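Local coordinates for ABC transporter ATP-binding protein (Leptospira interrogans serovar Copenhageni, PDB 4HZI) that probably binds and hydrolyses ATP as the ATPase subunit of an orphan ABC transporter involved in manganese utilization and tolerance, at residues 94-97 and 98-102; 157-161 and 162-166; 265-268 and 269-273. All blocks are in the same frame, centred on the assembly; numbering follows the deposited sequence.

Contact 1: residues 94-97 and 98-102; sequences FQET and YGEIA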
loop_
_atom_site.group_PDB
_atom_site.type_symbol
_atom_site.label_atom_id
_atom_site.label_comp_id
_atom_site.label_asym_id
_atom_site.label_seq_id
_atom_site.Cartn_x
_atom_site.Cartn_y
_atom_site.Cartn_z
ATOM N N PHE A 94 -29.084 5.846 -13.140
ATOM C CA PHE A 94 -30.549 5.712 -13.055
ATOM C C PHE A 94 -31.052 5.155 -14.389
ATOM O O PHE A 94 -30.527 4.154 -14.873
ATOM C CB PHE A 94 -31.206 7.049 -12.614
ATOM C CG PHE A 94 -30.825 7.488 -11.204
ATOM C CD1 PHE A 94 -31.281 6.790 -10.086
ATOM C CD2 PHE A 94 -30.012 8.599 -11.000
ATOM C CE1 PHE A 94 -30.918 7.190 -8.806
ATOM C CE2 PHE A 94 -29.647 9.001 -9.725
ATOM C CZ PHE A 94 -30.101 8.294 -8.628
ATOM N N GLN A 95 -32.017 5.783 -15.027
ATOM C CA GLN A 95 -32.520 5.201 -16.270
ATOM C C GLN A 95 -31.804 5.689 -17.540
ATOM O O GLN A 95 -32.149 5.266 -18.632
ATOM C CB GLN A 95 -34.023 5.427 -16.411
ATOM C CG GLN A 95 -34.846 4.590 -15.447
ATOM C CD GLN A 95 -36.303 4.487 -15.859
ATOM O OE1 GLN A 95 -36.615 4.127 -17.001
ATOM N NE2 GLN A 95 -37.207 4.788 -14.928
ATOM N N GLU A 96 -30.817 6.564 -17.409
ATOM C CA GLU A 96 -30.184 7.151 -18.596
ATOM C C GLU A 96 -28.874 6.452 -18.919
ATOM O O GLU A 96 -27.993 6.381 -18.079
ATOM C CB GLU A 96 -29.886 8.625 -18.362
ATOM C CG GLU A 96 -31.086 9.531 -18.264
ATOM C CD GLU A 96 -30.669 10.964 -18.030
ATOM O OE1 GLU A 96 -30.128 11.263 -16.942
ATOM O OE2 GLU A 96 -30.865 11.795 -18.944
ATOM N N THR A 97 -28.728 5.990 -20.148
ATOM C CA THR A 97 -27.446 5.514 -20.625
ATOM C C THR A 97 -26.475 6.684 -20.693
ATOM O O THR A 97 -26.873 7.855 -20.786
ATOM C CB THR A 97 -27.514 4.855 -22.026
ATOM O OG1 THR A 97 -27.826 5.857 -22.995
ATOM C CG2 THR A 97 -28.554 3.753 -22.058
ATOM N N TYR A 98 -25.204 6.353 -20.651
ATOM C CA TYR A 98 -24.159 7.338 -20.702
ATOM C C TYR A 98 -24.181 8.106 -22.032
ATOM O O TYR A 98 -23.861 9.285 -22.064
ATOM C CB TYR A 98 -22.820 6.695 -20.445
ATOM C CG TYR A 98 -22.438 6.579 -18.985
ATOM C CD1 TYR A 98 -23.407 6.411 -17.978
ATOM C CD2 TYR A 98 -21.128 6.620 -18.612
ATOM C CE1 TYR A 98 -23.044 6.299 -16.658
ATOM C CE2 TYR A 98 -20.753 6.487 -17.298
ATOM C CZ TYR A 98 -21.742 6.342 -16.317
ATOM O OH TYR A 98 -21.394 6.221 -15.012
ATOM N N GLY A 99 -24.661 7.461 -23.072
ATOM C CA GLY A 99 -24.870 8.137 -24.346
ATOM C C GLY A 99 -25.883 9.271 -24.251
ATOM O O GLY A 99 -25.875 10.170 -25.083
ATOM N N GLU A 100 -26.738 9.266 -23.227
ATOM C CA GLU A 100 -27.789 10.278 -23.148
ATOM C C GLU A 100 -27.411 11.420 -22.260
ATOM O O GLU A 100 -28.158 12.384 -22.188
ATOM C CB GLU A 100 -29.102 9.672 -22.666
ATOM C CG GLU A 100 -29.557 8.466 -23.465
ATOM C CD GLU A 100 -30.647 7.715 -22.731
ATOM O OE1 GLU A 100 -31.726 8.308 -22.500
ATOM O OE2 GLU A 100 -30.417 6.556 -22.371
ATOM N N ILE A 101 -26.246 11.340 -21.625
ATOM C CA ILE A 101 -25.814 12.337 -20.670
ATOM C C ILE A 101 -24.546 13.021 -21.133
ATOM O O ILE A 101 -23.513 12.364 -21.335
ATOM C CB ILE A 101 -25.508 11.683 -19.295
ATOM C CG1 ILE A 101 -26.657 10.766 -18.878
ATOM C CG2 ILE A 101 -25.239 12.748 -18.234
ATOM C CD1 ILE A 101 -26.376 9.961 -17.615
ATOM N N ALA A 102 -24.587 14.346 -21.236
ATOM C CA ALA A 102 -23.351 15.078 -21.393
ATOM C C ALA A 102 -22.394 14.679 -20.276
ATOM O O ALA A 102 -22.735 14.745 -19.085
ATOM C CB ALA A 102 -23.599 16.571 -21.387
#
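Glu100 OE2 is gripped twice by Thr97. Thr97 OG1 donates to Glu100 OE2 at 2.8 Å, on the anti lone pair, the one turned from the other carboxylate oxygen. Thr97 N reaches Glu100 OE2 at 2.8 Å from above the carboxylate plane. OG1 stands between the backbone N and the carbonyl carbon of its own residue (chi1 68°), where hydroxyl and amide can hold the same oxygen; two donors on OE2 restrict the carboxylate's rotation. A return bond, Glu100 N to Thr97 O at 2.8 Å, closes the backbone turn. This 3-10 turn follows strand 96-97, an outermost strand of the four-stranded antiparallel sheet, and leads through Ala102, the N-cap, into helix 103-108. On the apolar side Ile101 CD1 packs on Glu96 CB at 3.8 Å, the two side chains crossing at about a right angle, and Ile101 CG1 lies 3.5 Å from Thr97 O. The hydroxyl of Tyr98 is hydrogen-bonded to Ile80 O, and its side chain packs on Ile91 and Leu106. Ile101 likewise touches Leu93 and Leu106.

Contact 2: residues 157-161 and 162-166; sequences ILKDS and DLLSK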
loop_
_atom_site.group_PDB
_atom_site.type_symbol
_atom_site.label_atom_id
_atom_site.label_comp_id
_atom_site.label_asym_id
_atom_site.label_seq_id
_atom_site.Cartn_x
_atom_site.Cartn_y
_atom_site.Cartn_z
ATOM N N ILE A 157 -20.433 22.020 5.778
ATOM C CA ILE A 157 -19.885 20.662 5.590
ATOM C C ILE A 157 -18.873 20.310 6.713
ATOM O O ILE A 157 -18.999 19.254 7.401
ATOM C CB ILE A 157 -19.266 20.501 4.164
ATOM C CG1 ILE A 157 -20.374 20.509 3.089
ATOM C CG2 ILE A 157 -18.526 19.192 4.049
ATOM C CD1 ILE A 157 -19.885 20.767 1.680
ATOM N N LEU A 158 -17.904 21.206 6.907
ATOM C CA LEU A 158 -16.934 21.053 7.991
ATOM C C LEU A 158 -17.641 20.964 9.332
ATOM O O LEU A 158 -17.360 20.058 10.128
ATOM C CB LEU A 158 -15.915 22.181 7.978
ATOM C CG LEU A 158 -15.005 22.239 6.762
ATOM C CD1 LEU A 158 -14.320 23.574 6.641
ATOM C CD2 LEU A 158 -13.959 21.121 6.788
ATOM N N LYS A 159 -18.608 21.854 9.580
ATOM C CA LYS A 159 -19.309 21.795 10.863
ATOM C C LYS A 159 -20.005 20.463 11.053
ATOM O O LYS A 159 -19.870 19.841 12.110
ATOM C CB LYS A 159 -20.311 22.945 11.042
ATOM C CG LYS A 159 -20.861 23.015 12.470
ATOM C CD LYS A 159 -21.521 24.352 12.808
ATOM C CE LYS A 159 -22.982 24.382 12.397
ATOM N NZ LYS A 159 -23.500 25.775 12.299
ATOM N N ASP A 160 -20.746 20.016 10.033
ATOM C CA ASP A 160 -21.469 18.735 10.125
ATOM C C ASP A 160 -20.539 17.554 10.466
ATOM O O ASP A 160 -20.977 16.599 11.084
ATOM C CB ASP A 160 -22.226 18.421 8.827
ATOM C CG ASP A 160 -23.380 19.379 8.563
ATOM O OD1 ASP A 160 -23.627 20.268 9.407
ATOM O OD2 ASP A 160 -24.043 19.240 7.511
ATOM N N SER A 161 -19.273 17.646 10.059
ATOM C CA SER A 161 -18.242 16.614 10.346
ATOM C C SER A 161 -17.241 17.002 11.440
ATOM O O SER A 161 -16.182 16.388 11.551
ATOM C CB SER A 161 -17.445 16.296 9.064
ATOM O OG SER A 161 -18.213 15.466 8.209
ATOM N N ASP A 162 -17.560 18.024 12.232
ATOM C CA ASP A 162 -16.739 18.398 13.392
ATOM C C ASP A 162 -15.288 18.735 13.046
ATOM O O ASP A 162 -14.365 18.285 13.710
ATOM C CB ASP A 162 -16.813 17.305 14.478
ATOM C CG ASP A 162 -18.253 17.045 14.956
ATOM O OD1 ASP A 162 -19.039 18.014 15.059
ATOM O OD2 ASP A 162 -18.615 15.873 15.221
ATOM N N LEU A 163 -15.104 19.546 12.002
ATOM C CA LEU A 163 -13.784 19.938 11.532
ATOM C C LEU A 163 -13.726 21.425 11.182
ATOM O O LEU A 163 -12.777 21.880 10.549
ATOM C CB LEU A 163 -13.412 19.078 10.306
ATOM C CG LEU A 163 -13.115 17.583 10.519
ATOM C CD1 LEU A 163 -13.193 16.766 9.212
ATOM C CD2 LEU A 163 -11.715 17.422 11.095
ATOM N N LEU A 164 -14.728 22.201 11.619
ATOM C CA LEU A 164 -14.778 23.640 11.310
ATOM C C LEU A 164 -13.548 24.306 11.890
ATOM O O LEU A 164 -12.942 25.191 11.280
ATOM C CB LEU A 164 -16.056 24.264 11.879
ATOM C CG LEU A 164 -16.335 25.736 11.587
ATOM C CD1 LEU A 164 -16.492 26.004 10.095
ATOM C CD2 LEU A 164 -17.605 26.122 12.336
ATOM N N SER A 165 -13.125 23.795 13.041
ATOM C CA SER A 165 -11.946 24.312 13.714
ATOM C C SER A 165 -10.699 24.272 12.844
ATOM O O SER A 165 -9.772 25.036 13.110
ATOM C CB SER A 165 -11.700 23.568 15.034
ATOM O OG SER A 165 -11.174 22.281 14.805
ATOM N N LYS A 166 -10.655 23.409 11.813
ATOM C CA LYS A 166 -9.485 23.356 10.926
ATOM C C LYS A 166 -9.642 24.104 9.600
ATOM O O LYS A 166 -8.770 24.014 8.734
ATOM C CB LYS A 166 -9.125 21.902 10.626
ATOM C CG LYS A 166 -8.890 21.040 11.852
ATOM C CD LYS A 166 -8.312 19.683 11.450
ATOM C CE LYS A 166 -8.275 18.722 12.622
ATOM N NZ LYS A 166 -7.189 19.083 13.565
#
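Leu163 N donates to Leu158 O at 3.0 Å, with an N-H...O angle of 159°, while Asp162 N donates to Lys159 O at 2.9 Å, as the chain curls back over the last turn of the helix. Apolar side chains meet beside these bonds. Leu158 CD2 lies 4.1 Å from Leu163 CB, the two side chains crossing at about a right angle, and Leu158 CB is 4.4 Å from Leu164 CD1, a looser touch. Leu163 CG, set beside its own backbone N (chi1 -70°), rests 3.4 Å from Ser161 O. On the outer side Lys159 CD approaches Leu164 CD2 at 4.3 Å.

What makes the pair of bonds possible is Asp162, whose positive phi (58°) reverses the chain: it is the C-prime residue of a Schellman motif that ends helix 148-160. A 3-10 turn at 164-166 follows, with Lys166 N bonded to Leu163 O. Farther out, Leu185 of helix 176-188 receives Leu158 and Ser161, Ile182 of the same helix receives Leu163, and Val128 and Ile132 of helix 128-133 also touch Leu158. Lys222 donates through NZ to Asp160 O and makes a long, weak ion pair with Asp162 OD2.

The chemistry is that of a helix stop: carbonyls at the C-terminal end that lack a further helical turn are given amides from the reversed chain, leucines pack beside these bonds, and the positive charge of Lys222 would be expected to favour the negative end of the helix dipole.

Contact 3: residues 265-268 and 269-273; sequences KNLE and DLYDI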
loop_
_atom_site.group_PDB
_atom_site.type_symbol
_atom_site.label_atom_id
_atom_site.label_comp_id
_atom_site.label_asym_id
_atom_site.label_seq_id
_atom_site.Cartn_x
_atom_site.Cartn_y
_atom_site.Cartn_z
ATOM N N LYS A 265 -14.190 -20.079 -0.716
ATOM C CA LYS A 265 -14.152 -20.535 -2.098
ATOM C C LYS A 265 -14.026 -19.439 -3.173
ATOM O O LYS A 265 -13.223 -19.551 -4.105
ATOM C CB LYS A 265 -15.397 -21.376 -2.441
ATOM C CG LYS A 265 -15.205 -22.182 -3.716
ATOM C CD LYS A 265 -16.314 -21.958 -4.740
ATOM C CE LYS A 265 -15.906 -22.444 -6.132
ATOM N NZ LYS A 265 -16.598 -21.691 -7.221
ATOM N N ASN A 266 -14.863 -18.412 -3.050
ATOM C CA ASN A 266 -14.875 -17.284 -3.998
ATOM C C ASN A 266 -13.554 -16.459 -3.903
ATOM O O ASN A 266 -13.009 -16.103 -4.937
ATOM C CB ASN A 266 -16.078 -16.401 -3.781
ATOM C CG ASN A 266 -17.375 -16.994 -4.403
ATOM O OD1 ASN A 266 -17.317 -17.681 -5.411
ATOM N ND2 ASN A 266 -18.492 -16.753 -3.788
ATOM N N LEU A 267 -13.055 -16.247 -2.678
ATOM C CA LEU A 267 -11.761 -15.575 -2.521
ATOM C C LEU A 267 -10.572 -16.423 -2.997
ATOM O O LEU A 267 -9.619 -15.892 -3.588
ATOM C CB LEU A 267 -11.564 -15.094 -1.085
ATOM C CG LEU A 267 -12.536 -14.008 -0.668
ATOM C CD1 LEU A 267 -12.216 -13.503 0.718
ATOM C CD2 LEU A 267 -12.574 -12.838 -1.643
ATOM N N GLU A 268 -10.614 -17.741 -2.776
ATOM C CA GLU A 268 -9.555 -18.612 -3.331
ATOM C C GLU A 268 -9.603 -18.598 -4.858
ATOM O O GLU A 268 -8.590 -18.674 -5.519
ATOM C CB GLU A 268 -9.639 -20.050 -2.761
ATOM C CG GLU A 268 -9.344 -20.126 -1.257
ATOM C CD GLU A 268 -9.473 -21.504 -0.627
ATOM O OE1 GLU A 268 -10.096 -22.403 -1.243
ATOM O OE2 GLU A 268 -8.989 -21.673 0.525
ATOM N N ASP A 269 -10.791 -18.432 -5.435
ATOM C CA ASP A 269 -10.908 -18.316 -6.863
ATOM C C ASP A 269 -10.315 -16.981 -7.312
ATOM O O ASP A 269 -9.611 -16.906 -8.307
ATOM C CB ASP A 269 -12.365 -18.428 -7.311
ATOM C CG ASP A 269 -12.522 -18.455 -8.818
ATOM O OD1 ASP A 269 -11.512 -18.634 -9.516
ATOM O OD2 ASP A 269 -13.662 -18.292 -9.315
ATOM N N LEU A 270 -10.518 -15.931 -6.523
ATOM C CA LEU A 270 -9.961 -14.641 -6.870
ATOM C C LEU A 270 -8.396 -14.619 -6.753
ATOM O O LEU A 270 -7.729 -14.048 -7.576
ATOM C CB LEU A 270 -10.553 -13.568 -5.937
ATOM C CG LEU A 270 -10.094 -12.153 -6.139
ATOM C CD1 LEU A 270 -10.450 -11.640 -7.517
ATOM C CD2 LEU A 270 -10.687 -11.264 -5.055
ATOM N N TYR A 271 -7.899 -15.169 -5.676
ATOM C CA TYR A 271 -6.516 -15.011 -5.281
ATOM C C TYR A 271 -5.660 -16.220 -5.697
ATOM O O TYR A 271 -4.424 -16.144 -5.640
ATOM C CB TYR A 271 -6.439 -14.786 -3.781
ATOM C CG TYR A 271 -6.836 -13.385 -3.420
ATOM C CD1 TYR A 271 -6.060 -12.309 -3.797
ATOM C CD2 TYR A 271 -8.021 -13.126 -2.750
ATOM C CE1 TYR A 271 -6.415 -11.018 -3.518
ATOM C CE2 TYR A 271 -8.372 -11.827 -2.435
ATOM C CZ TYR A 271 -7.567 -10.764 -2.796
ATOM O OH TYR A 271 -7.963 -9.456 -2.478
ATOM N N ASP A 272 -6.304 -17.311 -6.114
ATOM C CA ASP A 272 -5.582 -18.514 -6.600
ATOM C C ASP A 272 -4.724 -19.250 -5.555
ATOM O O ASP A 272 -3.801 -19.990 -5.907
ATOM C CB ASP A 272 -4.705 -18.130 -7.801
ATOM C CG ASP A 272 -5.506 -17.690 -9.005
ATOM O OD1 ASP A 272 -6.574 -18.285 -9.310
ATOM O OD2 ASP A 272 -5.051 -16.749 -9.681
ATOM N N ILE A 273 -5.029 -19.076 -4.276
ATOM C CA ILE A 273 -4.341 -19.771 -3.222
ATOM C C ILE A 273 -5.265 -20.087 -2.094
ATOM O O ILE A 273 -6.279 -19.409 -1.919
ATOM C CB ILE A 273 -3.166 -18.920 -2.621
ATOM C CG1 ILE A 273 -3.627 -17.516 -2.244
ATOM C CG2 ILE A 273 -2.048 -18.805 -3.615
ATOM C CD1 ILE A 273 -2.622 -16.775 -1.392
HETATM O O HOH W 1 -15.573 -18.583 -7.411
#
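Asp272 N donates to Glu268 O at 2.7 Å, and the preceding carbonyls are filled in the same i to i+4 pattern: Tyr271 N gives to Leu267 O at 2.8 Å, Leu270 N to Asn266 O and Asp269 N to Lys265 O. The N-H...O angle is 150° at Tyr271 but 132° at Asp272, where the chain leaves the helix with positive phi. One water ties three side chains on the outer face, donating to Asn266 OD1 at 2.8 Å and to Asp269 OD2 at 2.7 Å while accepting a longer bond from Lys265 NZ. Asp269 CG lies anti to its own backbone N (chi1 -174°), which places the carboxylate alongside the preceding turn; Lys265 NZ and Asp269 OD2 stay 5.0 Å apart and meet through the water.

Helix 264-271, which follows helix 258-261, leads into the hairpin 275-280/283-288, and its Leu267, Leu270 and Tyr271 pack on Leu66 of strand 62-67. Leu270 CG sits over one face of the Tyr271 ring, offset toward the rim, while Leu267 O meets the ring edge, 3.3 Å from Tyr271 CD2. Lys248 NZ bonds Asp269 O and makes a salt bridge to Asp272 OD1, Arg68 NH1 does the same for Leu270 O and Asp272 OD2, Glu268 OE2 accepts from Leu275 N, and Asn266 ND2 is satisfied by Glu260 O. Tyr271 O is hydrogen-bonded to Thr207 OG1 of the second subunit, whose Leu206 packs on Tyr271 and Ile273.

From the N terminus the three contacts come in series, each closing a short local turn, and none nests with or crosses another. Contact 1 carries the chain from the edge strand 96-97 of the antiparallel sheet into helix 103-108. Contact 2 ends helix 148-160 and turns the chain toward helix 176-188, in the helical part of the cassette. Contact 3 finishes helix 264-271 against strand 62-67 and passes to the C-terminal hairpin, at the interface with the second subunit. Contacts 2 and 3 lie on opposite sides of the chain's centre, their own centres 42 Å apart; the centre of contact 1 is 35 Å from each.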